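PDB 2REM: disulfide oxidoreductase from Xylella fastidiosa, which probably introduces or exchanges disulfide bonds in proteins of the periplasm. Local coordinates for residues V30-Y35 / L149-V154; Y78-V83 / D126-T131. All coordinates share one frame; numbering follows the deposited sequence.

Contact 1: V30-Y35 / L149-V154; sequences VEIFGY and LKVRPV
I32, in strand 27-33, meets V151 and P153 of L149-V154 in a small, buried and wholly apolar contact between an interior strand of the thioredoxin fold and the C-terminal end of a long helix, 135-151. Strand 27-33 runs through the interior of the mixed sheet, with 58-64 parallel to it on one side and 158-161 antiparallel on the other. Helix 135-151 is followed by a short loop that carries the chain into strand 158-161, so the contact sits where the chain returns to the sheet after the predominantly helical insertion that distinguishes DsbA proteins from thioredoxin itself.

The backbones stay well apart, 8.2 Å between I32 CA and P153 CA at their nearest, and the gap is bridged by side chains. I32 has CG1 anti to its carbonyl carbon (chi1 -56°), and the extended second torsion (177°) then sends CD1 outward as the leading atom. V151 answers from the last turn of the helix: the two side chains meet end on, I32 CD1 to V151 CG1 at 3.9 Å. The helix stops directly afterwards, for R152 adopts a positive phi of 63°. Its side chain sets off away from the strand, whereas that of P153 turns back toward it and lies roughly perpendicular to the isoleucine. V160 of strand 158-161 touches both I32 and V151, adding another aliphatic side chain. P153 also packs on T158 and F67.

One methyl thus serves both partners, which lie side by side ahead of it: beside the valine methyl, the ring atom P153 CG is 4.1 Å from I32 CD1.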
loop_
_atom_site.group_PDB
_atom_site.type_symbol
_atom_site.label_atom_id
_atom_site.label_comp_id
_atom_site.label_asym_id
_atom_site.label_seq_id
_atom_site.Cartn_x
_atom_site.Cartn_y
_atom_site.Cartn_z
ATOM N N VAL A 30 -2.699 7.003 1.278
ATOM C CA VAL A 30 -2.451 5.578 1.312
ATOM C C VAL A 30 -2.586 4.997 -0.080
ATOM O O VAL A 30 -3.492 5.361 -0.841
ATOM C CB VAL A 30 -3.408 4.854 2.318
ATOM C CG1 VAL A 30 -3.420 3.309 2.075
ATOM C CG2 VAL A 30 -3.016 5.189 3.740
ATOM N N GLU A 31 -1.644 4.121 -0.432
ATOM C CA GLU A 31 -1.848 3.187 -1.544
ATOM C C GLU A 31 -2.093 1.804 -0.976
ATOM O O GLU A 31 -1.212 1.239 -0.312
ATOM C CB GLU A 31 -0.626 3.082 -2.450
ATOM C CG GLU A 31 -0.928 2.229 -3.708
ATOM C CD GLU A 31 0.290 1.503 -4.286
ATOM O OE1 GLU A 31 1.295 1.318 -3.573
ATOM O OE2 GLU A 31 0.228 1.102 -5.466
ATOM N N ILE A 32 -3.279 1.277 -1.238
ATOM C CA ILE A 32 -3.592 -0.122 -0.984
ATOM C C ILE A 32 -3.059 -0.854 -2.200
ATOM O O ILE A 32 -3.421 -0.542 -3.345
ATOM C CB ILE A 32 -5.101 -0.373 -0.791
ATOM C CG1 ILE A 32 -5.649 0.517 0.340
ATOM C CG2 ILE A 32 -5.391 -1.888 -0.579
ATOM C CD1 ILE A 32 -7.158 0.396 0.565
ATOM N N PHE A 33 -2.118 -1.767 -1.955
ATOM C CA PHE A 33 -1.451 -2.473 -3.035
ATOM C C PHE A 33 -1.370 -3.952 -2.640
ATOM O O PHE A 33 -1.515 -4.315 -1.460
ATOM C CB PHE A 33 -0.010 -1.942 -3.198
ATOM C CG PHE A 33 0.930 -2.507 -2.160
ATOM C CD1 PHE A 33 1.735 -3.616 -2.449
ATOM C CD2 PHE A 33 0.954 -1.980 -0.882
ATOM C CE1 PHE A 33 2.530 -4.171 -1.476
ATOM C CE2 PHE A 33 1.768 -2.527 0.087
ATOM C CZ PHE A 33 2.549 -3.614 -0.209
ATOM N N GLY A 34 -1.138 -4.792 -3.623
ATOM C CA GLY A 34 -0.690 -6.155 -3.367
ATOM C C GLY A 34 0.529 -6.439 -4.233
ATOM O O GLY A 34 0.588 -6.036 -5.399
ATOM N N TYR A 35 1.505 -7.144 -3.672
ATOM C CA TYR A 35 2.646 -7.645 -4.434
ATOM C C TYR A 35 2.231 -8.543 -5.599
ATOM O O TYR A 35 2.896 -8.576 -6.639
ATOM C CB TYR A 35 3.599 -8.395 -3.495
ATOM C CG TYR A 35 4.518 -7.498 -2.686
ATOM C CD1 TYR A 35 5.270 -6.492 -3.309
ATOM C CD2 TYR A 35 4.672 -7.684 -1.317
ATOM C CE1 TYR A 35 6.110 -5.685 -2.585
ATOM C CE2 TYR A 35 5.541 -6.882 -0.578
ATOM C CZ TYR A 35 6.247 -5.882 -1.232
ATOM O OH TYR A 35 7.101 -5.088 -0.547
ATOM N N LEU A 149 -11.625 -3.116 4.752
ATOM C CA LEU A 149 -13.068 -3.264 5.016
ATOM C C LEU A 149 -13.805 -1.924 5.083
ATOM O O LEU A 149 -14.935 -1.807 4.621
ATOM C CB LEU A 149 -13.342 -4.077 6.290
ATOM C CG LEU A 149 -13.196 -5.605 6.171
ATOM C CD1 LEU A 149 -13.349 -6.302 7.530
ATOM C CD2 LEU A 149 -14.218 -6.191 5.189
ATOM N N LYS A 150 -13.164 -0.931 5.685
ATOM C CA LYS A 150 -13.690 0.430 5.792
ATOM C C LYS A 150 -13.659 1.149 4.432
ATOM O O LYS A 150 -14.654 1.755 4.000
ATOM C CB LYS A 150 -12.800 1.201 6.772
ATOM C CG LYS A 150 -13.309 2.571 7.176
ATOM C CD LYS A 150 -13.609 2.546 8.669
ATOM C CE LYS A 150 -14.142 3.870 9.174
ATOM N NZ LYS A 150 -15.189 3.613 10.203
ATOM N N VAL A 151 -12.509 1.083 3.776
ATOM C CA VAL A 151 -12.290 1.784 2.516
ATOM C C VAL A 151 -13.137 1.204 1.383
ATOM O O VAL A 151 -13.729 1.951 0.586
ATOM C CB VAL A 151 -10.801 1.801 2.143
ATOM C CG1 VAL A 151 -10.595 2.188 0.673
ATOM C CG2 VAL A 151 -10.058 2.743 3.070
ATOM N N ARG A 152 -13.206 -0.122 1.340
ATOM C CA ARG A 152 -13.976 -0.880 0.329
ATOM C C ARG A 152 -13.446 -0.643 -1.084
ATOM O O ARG A 152 -14.179 -0.212 -1.987
ATOM C CB ARG A 152 -15.473 -0.591 0.414
ATOM C CG ARG A 152 -16.094 -0.953 1.752
ATOM C CD ARG A 152 -16.481 -2.424 1.810
ATOM N NE ARG A 152 -17.649 -2.640 0.958
ATOM C CZ ARG A 152 -18.914 -2.429 1.323
ATOM N NH1 ARG A 152 -19.880 -2.639 0.441
ATOM N NH2 ARG A 152 -19.235 -2.039 2.565
ATOM N N PRO A 153 -12.158 -0.933 -1.276
ATOM C CA PRO A 153 -11.579 -0.744 -2.583
ATOM C C PRO A 153 -12.129 -1.819 -3.504
ATOM O O PRO A 153 -12.569 -2.862 -3.030
ATOM C CB PRO A 153 -10.081 -0.976 -2.330
ATOM C CG PRO A 153 -10.055 -1.994 -1.186
ATOM C CD PRO A 153 -11.179 -1.472 -0.301
ATOM N N VAL A 154 -12.157 -1.529 -4.793
ATOM C CA VAL A 154 -12.374 -2.538 -5.814
ATOM C C VAL A 154 -11.017 -2.610 -6.527
ATOM O O VAL A 154 -10.689 -1.768 -7.391
ATOM C CB VAL A 154 -13.526 -2.136 -6.771
ATOM C CG1 VAL A 154 -13.571 -3.015 -8.015
ATOM C CG2 VAL A 154 -14.850 -2.216 -6.052
#

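Contact 2: Y78-V83 / D126-T131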
loop_
_atom_site.group_PDB
_atom_site.type_symbol
_atom_site.label_atom_id
_atom_site.label_comp_id
_atom_site.label_asym_id
_atom_site.label_seq_id
_atom_site.Cartn_x
_atom_site.Cartn_y
_atom_site.Cartn_z
ATOM N N TYR A 78 4.873 -8.186 3.189
ATOM C CA TYR A 78 5.137 -6.757 3.250
ATOM C C TYR A 78 5.284 -6.272 4.682
ATOM O O TYR A 78 6.226 -5.567 5.011
ATOM C CB TYR A 78 4.031 -5.945 2.556
ATOM C CG TYR A 78 4.287 -4.474 2.777
ATOM C CD1 TYR A 78 5.289 -3.814 2.053
ATOM C CD2 TYR A 78 3.553 -3.754 3.742
ATOM C CE1 TYR A 78 5.572 -2.461 2.290
ATOM C CE2 TYR A 78 3.813 -2.403 3.982
ATOM C CZ TYR A 78 4.820 -1.774 3.253
ATOM O OH TYR A 78 5.078 -0.451 3.474
ATOM N N LEU A 79 4.311 -6.616 5.521
ATOM C CA LEU A 79 4.320 -6.150 6.898
ATOM C C LEU A 79 5.534 -6.652 7.664
ATOM O O LEU A 79 6.130 -5.896 8.389
ATOM C CB LEU A 79 3.018 -6.527 7.627
ATOM C CG LEU A 79 1.794 -5.868 6.949
ATOM C CD1 LEU A 79 0.537 -6.507 7.461
ATOM C CD2 LEU A 79 1.748 -4.362 7.169
ATOM N N ALA A 80 5.863 -7.934 7.521
ATOM C CA ALA A 80 7.060 -8.482 8.171
ATOM C C ALA A 80 8.304 -7.721 7.678
ATOM O O ALA A 80 9.143 -7.325 8.465
ATOM C CB ALA A 80 7.199 -9.981 7.887
ATOM N N ALA A 81 8.387 -7.499 6.369
ATOM C CA ALA A 81 9.509 -6.746 5.790
ATOM C C ALA A 81 9.586 -5.366 6.402
ATOM O O ALA A 81 10.660 -4.872 6.719
ATOM C CB ALA A 81 9.337 -6.621 4.294
ATOM N N ASP A 82 8.429 -4.738 6.551
ATOM C CA ASP A 82 8.375 -3.393 7.109
ATOM C C ASP A 82 8.788 -3.359 8.562
ATOM O O ASP A 82 9.574 -2.509 8.958
ATOM C CB ASP A 82 6.994 -2.748 6.927
ATOM C CG ASP A 82 7.037 -1.246 7.118
ATOM O OD1 ASP A 82 8.062 -0.625 6.773
ATOM O OD2 ASP A 82 6.063 -0.677 7.599
ATOM N N VAL A 83 8.250 -4.278 9.350
ATOM C CA VAL A 83 8.677 -4.450 10.738
ATOM C C VAL A 83 10.182 -4.630 10.813
ATOM O O VAL A 83 10.825 -4.095 11.702
ATOM C CB VAL A 83 7.963 -5.662 11.414
ATOM C CG1 VAL A 83 8.699 -6.104 12.700
ATOM C CG2 VAL A 83 6.478 -5.332 11.703
ATOM N N ASP A 126 15.163 -17.286 10.485
ATOM C CA ASP A 126 14.395 -17.562 11.711
ATOM C C ASP A 126 13.705 -16.288 12.206
ATOM O O ASP A 126 12.590 -16.335 12.724
ATOM C CB ASP A 126 15.292 -18.113 12.823
ATOM C CG ASP A 126 15.674 -19.573 12.611
ATOM O OD1 ASP A 126 15.335 -20.166 11.551
ATOM O OD2 ASP A 126 16.310 -20.136 13.538
ATOM N N ARG A 127 14.385 -15.157 12.062
ATOM C CA ARG A 127 13.767 -13.869 12.369
ATOM C C ARG A 127 12.641 -13.533 11.387
ATOM O O ARG A 127 11.584 -13.023 11.803
ATOM C CB ARG A 127 14.777 -12.719 12.440
ATOM C CG ARG A 127 14.160 -11.486 13.131
ATOM C CD ARG A 127 15.141 -10.340 13.404
ATOM N NE ARG A 127 15.110 -9.875 14.810
ATOM C CZ ARG A 127 14.123 -9.169 15.386
ATOM N NH1 ARG A 127 13.024 -8.835 14.713
ATOM N NH2 ARG A 127 14.227 -8.798 16.664
ATOM N N PHE A 128 12.856 -13.779 10.100
ATOM C CA PHE A 128 11.769 -13.568 9.166
ATOM C C PHE A 128 10.543 -14.388 9.570
ATOM O O PHE A 128 9.448 -13.848 9.635
ATOM C CB PHE A 128 12.085 -13.878 7.707
ATOM C CG PHE A 128 10.934 -13.514 6.806
ATOM C CD1 PHE A 128 10.727 -12.182 6.455
ATOM C CD2 PHE A 128 9.984 -14.467 6.442
ATOM C CE1 PHE A 128 9.626 -11.821 5.688
ATOM C CE2 PHE A 128 8.863 -14.114 5.663
ATOM C CZ PHE A 128 8.694 -12.798 5.290
ATOM N N VAL A 129 10.742 -15.673 9.832
ATOM C CA VAL A 129 9.623 -16.565 10.200
ATOM C C VAL A 129 8.934 -16.120 11.483
ATOM O O VAL A 129 7.697 -16.046 11.534
ATOM C CB VAL A 129 10.048 -18.057 10.262
ATOM C CG1 VAL A 129 8.922 -18.917 10.859
ATOM C CG2 VAL A 129 10.400 -18.529 8.869
ATOM N N ALA A 130 9.733 -15.780 12.495
ATOM C CA ALA A 130 9.197 -15.277 13.747
ATOM C C ALA A 130 8.410 -14.003 13.518
ATOM O O ALA A 130 7.427 -13.770 14.180
ATOM C CB ALA A 130 10.301 -15.045 14.771
ATOM N N THR A 131 8.853 -13.175 12.577
ATOM C CA THR A 131 8.207 -11.903 12.380
ATOM C C THR A 131 6.913 -12.130 11.618
ATOM O O THR A 131 5.865 -11.617 12.002
ATOM C CB THR A 131 9.125 -10.913 11.634
ATOM O OG1 THR A 131 10.335 -10.752 12.382
ATOM C CG2 THR A 131 8.440 -9.539 11.527
#
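T131 and A80 lose the most surface where helix 125-132 packs on the C-terminal part of helix 71-83, and F128 follows. The methyl of T131 does most of the touching. It lies between A80 and V83, one turn apart on the facing helix, with T131 CG2 3.8 Å from A80 CA and 3.6 Å from V83 CG1. The side chains of V83 and T131 lie alongside, pointing opposite ways. A80, with nothing beyond CB, lets the backbones come close: its CA is 5.5 Å from T131 CA.

What points the threonine this way is its first torsion, which puts CG2 anti to the backbone N and leaves OG1 beside that nitrogen (chi1 -58°). The hydroxyl then donates to its own helix, OG1 to R127 O at 2.7 Å, tilted from the carbonyl plane, while T131 N reaches the same oxygen from the opposite face. The only polar atom of this side chain is therefore satisfied inside its helix, and its methyl is left for packing.

Both helices belong to the helical part that DsbA proteins add to the thioredoxin fold. Their short segments cross at 119°, with axes 9.6 Å apart. One turn before T131, the far end of the F128 ring comes close to A80, whose CB meets CE1 obliquely at 3.8 Å. L114, A115 and Y118 of helix 111-119 also pack against F128.

The two contacts lie 21 Å apart, centre to centre, contact 1 about 7 Å and contact 2 about 17 Å from the centre of the chain. Helix 135-151 joins them: near its start E136, V137 and R140 pack on V83 or T131 of contact 2, and its last residue, V151, belongs to contact 1. A second bridge is aromatic, with Y78 CD1 in 78-83 lying 3.6 Å from F33 CZ and 3.4 Å from Y35 OH in 30-35. F33, the neighbour of I32 in the strand, touches C40 of the CxxC motif, the predicted redox pair with C37, which is not disulfide-bonded here, while I32 itself lies near the CxxC residues without touching them.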